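Catechol O-methyltransferase (Mycobacterium tuberculosis, PDB 6JCL) transfers a methyl group from S-adenosyl-L-methionine to a hydroxyl of catechol-like compounds, using a divalent metal cation and working as a homodimer. Local coordinates at residues A[25-30]-A[104-108]; A[131-135]-A[154-158]; A[145-150]-A[187-192]. All coordinates share one frame; numbering follows the deposited sequence.

Interaction 1: A[25-30]-A[104-108]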
loop_
_atom_site.group_PDB
_atom_site.type_symbol
_atom_site.label_atom_id
_atom_site.label_comp_id
_atom_site.label_asym_id
_atom_site.label_seq_id
_atom_site.Cartn_x
_atom_site.Cartn_y
_atom_site.Cartn_z
ATOM N N PRO A 25 16.621 0.026 17.362
ATOM C CA PRO A 25 17.267 -1.016 18.182
ATOM C C PRO A 25 16.338 -2.156 18.539
ATOM O O PRO A 25 16.816 -3.276 18.762
ATOM C CB PRO A 25 17.750 -0.249 19.422
ATOM C CG PRO A 25 16.997 1.037 19.408
ATOM C CD PRO A 25 16.602 1.341 18.017
ATOM N N ALA A 26 15.026 -1.919 18.632
ATOM C CA ALA A 26 14.117 -3.036 18.897
ATOM C C ALA A 26 14.111 -4.024 17.735
ATOM O O ALA A 26 14.169 -5.246 17.940
ATOM C CB ALA A 26 12.701 -2.518 19.159
ATOM N N LEU A 27 14.078 -3.521 16.509
ATOM C CA LEU A 27 14.120 -4.431 15.372
ATOM C C LEU A 27 15.518 -4.996 15.151
ATOM O O LEU A 27 15.644 -6.155 14.737
ATOM C CB LEU A 27 13.627 -3.721 14.120
ATOM C CG LEU A 27 12.153 -3.326 14.222
ATOM C CD1 LEU A 27 11.826 -2.435 13.068
ATOM C CD2 LEU A 27 11.221 -4.532 14.255
ATOM N N ALA A 28 16.567 -4.213 15.441
ATOM C CA ALA A 28 17.923 -4.761 15.392
ATOM C C ALA A 28 18.081 -5.915 16.379
ATOM O O ALA A 28 18.647 -6.964 16.038
ATOM C CB ALA A 28 18.959 -3.665 15.651
ATOM N N ALA A 29 17.555 -5.757 17.597
ATOM C CA ALA A 29 17.630 -6.845 18.562
ATOM C C ALA A 29 16.803 -8.047 18.107
ATOM O O ALA A 29 17.206 -9.198 18.323
ATOM C CB ALA A 29 17.172 -6.360 19.935
ATOM N N ALA A 30 15.641 -7.802 17.489
ATOM C CA ALA A 30 14.804 -8.906 17.011
ATOM C C ALA A 30 15.505 -9.722 15.933
ATOM O O ALA A 30 15.393 -10.954 15.907
ATOM C CB ALA A 30 13.470 -8.378 16.481
ATOM N N ASN A 104 11.102 -11.219 21.279
ATOM C CA ASN A 104 11.276 -10.042 20.436
ATOM C C ASN A 104 10.179 -9.007 20.678
ATOM O O ASN A 104 10.452 -7.799 20.689
ATOM C CB ASN A 104 11.312 -10.458 18.963
ATOM C CG ASN A 104 12.620 -11.121 18.590
ATOM O OD1 ASN A 104 13.615 -11.003 19.311
ATOM N ND2 ASN A 104 12.632 -11.826 17.467
ATOM N N LEU A 105 8.937 -9.466 20.872
ATOM C CA LEU A 105 7.821 -8.557 21.134
ATOM C C LEU A 105 8.011 -7.830 22.458
ATOM O O LEU A 105 7.708 -6.634 22.580
ATOM C CB LEU A 105 6.510 -9.346 21.155
ATOM C CG LEU A 105 6.121 -9.940 19.807
ATOM C CD1 LEU A 105 5.185 -11.132 20.022
ATOM C CD2 LEU A 105 5.479 -8.859 18.974
ATOM N N GLN A 106 8.509 -8.539 23.464
ATOM C CA GLN A 106 8.780 -7.890 24.737
ATOM C C GLN A 106 9.826 -6.787 24.578
ATOM O O GLN A 106 9.623 -5.651 25.038
ATOM C CB GLN A 106 9.215 -8.939 25.758
ATOM C CG GLN A 106 9.384 -8.367 27.163
ATOM C CD GLN A 106 10.305 -9.204 28.023
ATOM O OE1 GLN A 106 11.086 -10.012 27.515
ATOM N NE2 GLN A 106 10.232 -9.002 29.335
ATOM N N ARG A 107 10.950 -7.090 23.918
ATOM C CA ARG A 107 11.978 -6.061 23.720
ATOM C C ARG A 107 11.478 -4.905 22.865
ATOM O O ARG A 107 12.010 -3.796 22.953
ATOM C CB ARG A 107 13.243 -6.670 23.091
ATOM C CG ARG A 107 14.299 -5.646 22.580
ATOM C CD ARG A 107 14.750 -4.665 23.709
ATOM N NE ARG A 107 15.773 -3.691 23.309
ATOM C CZ ARG A 107 15.525 -2.500 22.762
ATOM N NH1 ARG A 107 16.523 -1.676 22.459
ATOM N NH2 ARG A 107 14.282 -2.125 22.515
ATOM N N ALA A 108 10.474 -5.123 22.042
ATOM C CA ALA A 108 9.897 -4.042 21.257
ATOM C C ALA A 108 8.837 -3.267 22.034
ATOM O O ALA A 108 8.272 -2.308 21.498
ATOM C CB ALA A 108 9.306 -4.577 19.951
HETATM O O HOH W 1 13.017 -7.059 19.860
#
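The methyls of Ala26 and Ala30 meet Ala108 and Asn104: Ala26 CB lies 4.0 Å from Ala108 CB, and Ala30 CB lies over a face of the Asn104 amide, 3.6 Å from Asn104 CG. Such small side chains let the backbones come close: the CA atoms of Ala26 and Ala108 are 4.9 Å apart.

Arg107 adds contacts along its length. With CG anti to the backbone N (chi1 169°) and a bend at chi2, the chain passes Ala29 CB at CG and lays one face of its guanidinium over the backbone of Pro25 and Ala26; NH1 reaches Pro25 CB at 3.6 Å.

The helices joined here, 25-36 and 95-107, belong to a class I SAM-dependent methyltransferase fold; 25-36 precedes the first strand of the central sheet, whereas 95-107 lies between strands 87-92 and 114-118.

Among the polar contacts, Asn104 ND2 gives Ala30 O, which lies well out of the amide plane, only a weak bond of 3.3 Å, bent to 121° at the hydrogen; its stronger partner is Gly71 O, and Ala30 O is also hydrogen-bonded to Ser34 OG. A water donates to both Ala26 O (2.9 Å) and Asn104 O (2.8 Å), bridging the helix backbones.

Interaction 2: A[131-135]-A[154-158]; sequences GPFDL and RLARR
Arg157 and Asp134 form a salt bridge beside a short parallel pairing of 131-135 with 154-158. Followed outward from the backbone, the arginine first brings CB to 4.2 Å from Pro132 CB. Its chi1 of 66° sets CG between the backbone N and the carbonyl carbon, and there CG passes 3.6 Å from Phe133 O. The chain then runs extended to NE, with CD alongside Asp134 OD1. NE donates to that oxygen at 2.7 Å, with 149° at the hydrogen. OD1 lies nearly in the guanidinium plane but receives the bond on its anti side. NE alone makes the bond, NH2 staying 4.0 Å from OD1, and the 45° between the carboxylate and guanidinium planes fits a one-nitrogen contact. At the tip, NH1 donates to Arg158 O, which gives the guanidinium a second hold, while Asp134 O lies over one of its faces. The other carboxylate oxygen, OD2, accepts from the backbone N of Arg62 and Arg63, fixing Asp134 at the start of strand 63-67.

Next to the salt bridge, Phe133 pairs with Ala156 in parallel register: Phe133 N donates to Leu155 O at 3.0 Å and Arg157 N to Phe133 O at 2.9 Å, both close to straight. The Phe133 ring presents its edge to Leu155 CB, 4.0 Å from CD2, and packs on strand 63-67 through Arg63 and Leu65.

Helix 145-155 thus ends beside the start of the strand that precedes it, and the chain turns into 160-165: the return of a beta-alpha-beta crossover in the Rossmann-like methyltransferase sheet.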
loop_
_atom_site.group_PDB
_atom_site.type_symbol
_atom_site.label_atom_id
_atom_site.label_comp_id
_atom_site.label_asym_id
_atom_site.label_seq_id
_atom_site.Cartn_x
_atom_site.Cartn_y
_atom_site.Cartn_z
ATOM N N GLY A 131 -11.868 -11.312 17.730
ATOM C CA GLY A 131 -12.441 -10.506 16.672
ATOM C C GLY A 131 -13.683 -9.728 17.086
ATOM O O GLY A 131 -14.075 -9.726 18.262
ATOM N N PRO A 132 -14.329 -9.028 16.120
ATOM C CA PRO A 132 -13.961 -9.040 14.692
ATOM C C PRO A 132 -12.697 -8.256 14.395
ATOM O O PRO A 132 -12.419 -7.209 15.008
ATOM C CB PRO A 132 -15.169 -8.394 14.002
ATOM C CG PRO A 132 -15.825 -7.556 15.069
ATOM C CD PRO A 132 -15.553 -8.242 16.379
ATOM N N PHE A 133 -11.932 -8.752 13.425
ATOM C CA PHE A 133 -10.655 -8.148 13.093
ATOM C C PHE A 133 -10.820 -7.029 12.071
ATOM O O PHE A 133 -11.668 -7.101 11.178
ATOM C CB PHE A 133 -9.690 -9.224 12.578
ATOM C CG PHE A 133 -9.303 -10.211 13.634
ATOM C CD1 PHE A 133 -8.380 -9.871 14.613
ATOM C CD2 PHE A 133 -9.892 -11.476 13.676
ATOM C CE1 PHE A 133 -8.036 -10.778 15.607
ATOM C CE2 PHE A 133 -9.555 -12.376 14.668
ATOM C CZ PHE A 133 -8.640 -12.029 15.640
ATOM N N ASP A 134 -10.000 -5.994 12.221
ATOM C CA ASP A 134 -9.927 -4.852 11.314
ATOM C C ASP A 134 -8.914 -5.066 10.198
ATOM O O ASP A 134 -9.039 -4.465 9.124
ATOM C CB ASP A 134 -9.545 -3.584 12.091
ATOM C CG ASP A 134 -10.488 -3.305 13.252
ATOM O OD1 ASP A 134 -11.716 -3.226 13.010
ATOM O OD2 ASP A 134 -10.016 -3.163 14.406
ATOM N N LEU A 135 -7.904 -5.895 10.444
ATOM C CA LEU A 135 -6.791 -6.071 9.527
ATOM C C LEU A 135 -6.280 -7.491 9.679
ATOM O O LEU A 135 -6.113 -7.963 10.808
ATOM C CB LEU A 135 -5.693 -5.046 9.847
ATOM C CG LEU A 135 -4.336 -5.200 9.165
ATOM C CD1 LEU A 135 -4.516 -5.149 7.683
ATOM C CD2 LEU A 135 -3.439 -4.053 9.637
ATOM N N ARG A 154 -14.566 -14.591 7.343
ATOM C CA ARG A 154 -15.494 -14.956 8.409
ATOM C C ARG A 154 -15.208 -14.188 9.698
ATOM O O ARG A 154 -16.138 -13.811 10.423
ATOM C CB ARG A 154 -15.442 -16.470 8.646
ATOM C CG ARG A 154 -16.238 -16.922 9.865
ATOM C CD ARG A 154 -16.273 -18.440 9.984
ATOM N NE ARG A 154 -17.233 -18.876 10.997
ATOM C CZ ARG A 154 -17.595 -20.142 11.185
ATOM N NH1 ARG A 154 -17.075 -21.100 10.429
ATOM N NH2 ARG A 154 -18.474 -20.451 12.131
ATOM N N LEU A 155 -13.940 -13.925 9.996
ATOM C CA LEU A 155 -13.565 -13.346 11.284
ATOM C C LEU A 155 -13.368 -11.832 11.235
ATOM O O LEU A 155 -13.068 -11.225 12.268
ATOM C CB LEU A 155 -12.284 -14.009 11.806
ATOM C CG LEU A 155 -12.328 -15.520 12.074
ATOM C CD1 LEU A 155 -10.975 -16.028 12.553
ATOM C CD2 LEU A 155 -13.407 -15.868 13.080
ATOM N N ALA A 156 -13.536 -11.203 10.077
ATOM C CA ALA A 156 -13.265 -9.779 9.925
ATOM C C ALA A 156 -14.554 -8.969 9.965
ATOM O O ALA A 156 -15.646 -9.480 9.717
ATOM C CB ALA A 156 -12.550 -9.504 8.606
ATOM N N ARG A 157 -14.409 -7.682 10.287
ATOM C CA ARG A 157 -15.551 -6.798 10.143
ATOM C C ARG A 157 -15.711 -6.438 8.672
ATOM O O ARG A 157 -14.787 -6.586 7.868
ATOM C CB ARG A 157 -15.371 -5.521 10.967
ATOM C CG ARG A 157 -14.214 -4.654 10.461
ATOM C CD ARG A 157 -14.358 -3.220 10.996
ATOM N NE ARG A 157 -13.128 -2.455 10.805
ATOM C CZ ARG A 157 -12.813 -1.798 9.693
ATOM N NH1 ARG A 157 -13.636 -1.790 8.651
ATOM N NH2 ARG A 157 -11.669 -1.136 9.629
ATOM N N ARG A 158 -16.908 -5.977 8.318
ATOM C CA ARG A 158 -17.091 -5.409 6.993
ATOM C C ARG A 158 -16.159 -4.219 6.819
ATOM O O ARG A 158 -16.045 -3.374 7.710
ATOM C CB ARG A 158 -18.542 -4.980 6.790
ATOM C CG ARG A 158 -18.838 -4.509 5.381
ATOM C CD ARG A 158 -20.335 -4.440 5.127
ATOM N NE ARG A 158 -20.979 -3.440 5.980
ATOM C CZ ARG A 158 -21.085 -2.151 5.670
ATOM N NH1 ARG A 158 -20.598 -1.699 4.522
ATOM N NH2 ARG A 158 -21.682 -1.314 6.508
#

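Interaction 3: A[145-150]-A[187-192]; sequences NVAYIQ and RTLQMM
Val146, Ile149 and Met191 form the apolar centre of the contact between 145-150 and 187-192. Val146 CG2 lies 3.9 Å from Met191 CB. A chi1 of 176° carries Met191 CG away from its own backbone N, and the chain then bends at chi2 to reach the facing helix, where its CE meets Ile149 CG2 at 3.8 Å and Gln150 CG at 3.7 Å. Ile149 CD1 turns instead toward Thr188 CG2 and Met192 CG, 3.8 and 3.9 Å away. Val146 also packs on the Arg187 guanidinium, its CG2 4.0 Å from the plane, over the centre.

One side-chain hydrogen bond joins the helices: Asn145 ND2 donates to Thr188 OG1 at 3.1 Å, with the oxygen in the amide plane and 157° at the hydrogen. Thr188 OG1 is also bonded to Ala184 O, one turn earlier in its own helix.

Farther out, Val164 of the central sheet supports Asn145, Ile149 and Met192, and Leu189 packs on Leu16 of the second subunit. Tyr148 touches the S-adenosyl-L-homocysteine and bonds through OH to Asp141. The segment axes approach to 9.8 Å at 32°, the geometry of neighbouring helices lying side by side on one layer of a class I methyltransferase fold.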
loop_
_atom_site.group_PDB
_atom_site.type_symbol
_atom_site.label_atom_id
_atom_site.label_comp_id
_atom_site.label_asym_id
_atom_site.label_seq_id
_atom_site.Cartn_x
_atom_site.Cartn_y
_atom_site.Cartn_z
ATOM N N ASN A 145 -3.144 -20.299 1.820
ATOM C CA ASN A 145 -3.604 -18.921 1.637
ATOM C C ASN A 145 -5.125 -18.868 1.473
ATOM O O ASN A 145 -5.810 -18.070 2.117
ATOM C CB ASN A 145 -2.980 -18.297 0.395
ATOM C CG ASN A 145 -1.592 -17.739 0.600
ATOM O OD1 ASN A 145 -1.046 -17.649 1.707
ATOM N ND2 ASN A 145 -0.981 -17.389 -0.523
ATOM N N VAL A 146 -5.665 -19.706 0.589
ATOM C CA VAL A 146 -7.085 -19.621 0.249
ATOM C C VAL A 146 -7.950 -19.950 1.461
ATOM O O VAL A 146 -8.925 -19.246 1.749
ATOM C CB VAL A 146 -7.401 -20.531 -0.952
ATOM C CG1 VAL A 146 -8.889 -20.836 -1.030
ATOM C CG2 VAL A 146 -6.919 -19.860 -2.238
ATOM N N ALA A 147 -7.610 -21.020 2.193
ATOM C CA ALA A 147 -8.327 -21.314 3.438
ATOM C C ALA A 147 -8.217 -20.163 4.440
ATOM O O ALA A 147 -9.211 -19.807 5.102
ATOM C CB ALA A 147 -7.784 -22.592 4.067
ATOM N N TYR A 148 -7.018 -19.576 4.575
ATOM C CA TYR A 148 -6.846 -18.485 5.534
ATOM C C TYR A 148 -7.640 -17.255 5.117
ATOM O O TYR A 148 -8.158 -16.524 5.972
ATOM C CB TYR A 148 -5.361 -18.131 5.698
ATOM C CG TYR A 148 -4.538 -19.271 6.239
ATOM C CD1 TYR A 148 -5.113 -20.247 7.049
ATOM C CD2 TYR A 148 -3.185 -19.368 5.942
ATOM C CE1 TYR A 148 -4.362 -21.304 7.537
ATOM C CE2 TYR A 148 -2.427 -20.416 6.418
ATOM C CZ TYR A 148 -3.012 -21.371 7.225
ATOM O OH TYR A 148 -2.253 -22.418 7.689
ATOM N N ILE A 149 -7.746 -17.007 3.809
ATOM C CA ILE A 149 -8.548 -15.880 3.336
ATOM C C ILE A 149 -10.024 -16.116 3.650
ATOM O O ILE A 149 -10.731 -15.205 4.103
ATOM C CB ILE A 149 -8.314 -15.638 1.832
ATOM C CG1 ILE A 149 -6.904 -15.111 1.589
ATOM C CG2 ILE A 149 -9.368 -14.652 1.267
ATOM C CD1 ILE A 149 -6.443 -15.325 0.143
ATOM N N GLN A 150 -10.504 -17.351 3.454
ATOM C CA GLN A 150 -11.885 -17.668 3.820
ATOM C C GLN A 150 -12.123 -17.454 5.315
ATOM O O GLN A 150 -13.153 -16.891 5.710
ATOM C CB GLN A 150 -12.213 -19.101 3.396
ATOM C CG GLN A 150 -12.380 -19.231 1.879
ATOM C CD GLN A 150 -12.391 -20.671 1.381
ATOM O OE1 GLN A 150 -11.806 -21.567 1.994
ATOM N NE2 GLN A 150 -13.065 -20.897 0.260
ATOM N N ARG A 187 -3.028 -19.318 -7.665
ATOM C CA ARG A 187 -4.366 -19.744 -7.268
ATOM C C ARG A 187 -4.963 -18.770 -6.265
ATOM O O ARG A 187 -6.169 -18.510 -6.294
ATOM C CB ARG A 187 -4.316 -21.151 -6.658
ATOM C CG ARG A 187 -5.676 -21.635 -6.149
ATOM C CD ARG A 187 -5.579 -22.792 -5.161
ATOM N NE ARG A 187 -6.893 -23.115 -4.597
ATOM C CZ ARG A 187 -7.086 -23.721 -3.429
ATOM N NH1 ARG A 187 -6.052 -24.081 -2.683
ATOM N NH2 ARG A 187 -8.317 -23.966 -3.003
ATOM N N THR A 188 -4.129 -18.234 -5.369
ATOM C CA THR A 188 -4.608 -17.246 -4.404
ATOM C C THR A 188 -5.172 -16.026 -5.118
ATOM O O THR A 188 -6.256 -15.531 -4.775
ATOM C CB THR A 188 -3.454 -16.832 -3.491
ATOM O OG1 THR A 188 -3.031 -17.955 -2.714
ATOM C CG2 THR A 188 -3.849 -15.663 -2.547
ATOM N N LEU A 189 -4.429 -15.508 -6.097
ATOM C CA LEU A 189 -4.873 -14.322 -6.822
ATOM C C LEU A 189 -6.158 -14.602 -7.601
ATOM O O LEU A 189 -7.076 -13.762 -7.649
ATOM C CB LEU A 189 -3.758 -13.846 -7.757
ATOM C CG LEU A 189 -2.504 -13.293 -7.062
ATOM C CD1 LEU A 189 -1.371 -13.167 -8.092
ATOM C CD2 LEU A 189 -2.806 -11.951 -6.430
ATOM N N GLN A 190 -6.248 -15.778 -8.216
ATOM C CA GLN A 190 -7.467 -16.109 -8.948
ATOM C C GLN A 190 -8.657 -16.226 -8.005
ATOM O O GLN A 190 -9.759 -15.749 -8.318
ATOM C CB GLN A 190 -7.247 -17.396 -9.737
ATOM C CG GLN A 190 -6.277 -17.157 -10.897
ATOM C CD GLN A 190 -5.988 -18.420 -11.690
ATOM O OE1 GLN A 190 -5.789 -19.490 -11.124
ATOM N NE2 GLN A 190 -5.975 -18.293 -13.015
ATOM N N MET A 191 -8.440 -16.795 -6.816
ATOM C CA MET A 191 -9.528 -16.915 -5.857
ATOM C C MET A 191 -9.988 -15.543 -5.382
ATOM O O MET A 191 -11.198 -15.283 -5.295
ATOM C CB MET A 191 -9.088 -17.779 -4.671
ATOM C CG MET A 191 -10.130 -17.879 -3.553
ATOM S SD MET A 191 -9.823 -16.646 -2.261
ATOM C CE MET A 191 -10.788 -17.365 -0.930
ATOM N N MET A 192 -9.042 -14.631 -5.123
ATOM C CA MET A 192 -9.418 -13.309 -4.631
ATOM C C MET A 192 -10.176 -12.530 -5.696
ATOM O O MET A 192 -11.146 -11.826 -5.387
ATOM C CB MET A 192 -8.175 -12.530 -4.164
ATOM C CG MET A 192 -7.479 -13.164 -2.961
ATOM S SD MET A 192 -5.962 -12.331 -2.460
ATOM C CE MET A 192 -6.662 -10.948 -1.577
#

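From the N terminus, the chain first closes a loop at interaction 1, where helix 25-36 meets the end of helix 95-107, a loop that contains strands 63-67 and 87-92. That loop is complete before interaction 2 begins. Interactions 2 and 3 cross: the segments alternate as 131-135, 145-150, 154-158 and 187-192, so helix 145-155 serves interaction 3 in its first half and interaction 2 at its end. Interaction 2 pairs the start of strand 133-138 with the end of helix 145-155 and strand 156-157, whereas interaction 3 ties that helix to helix 180-194. Their centres are about 16 Å apart, and those of interactions 1 and 3, on opposite sides of the chain's centre, about 32 Å.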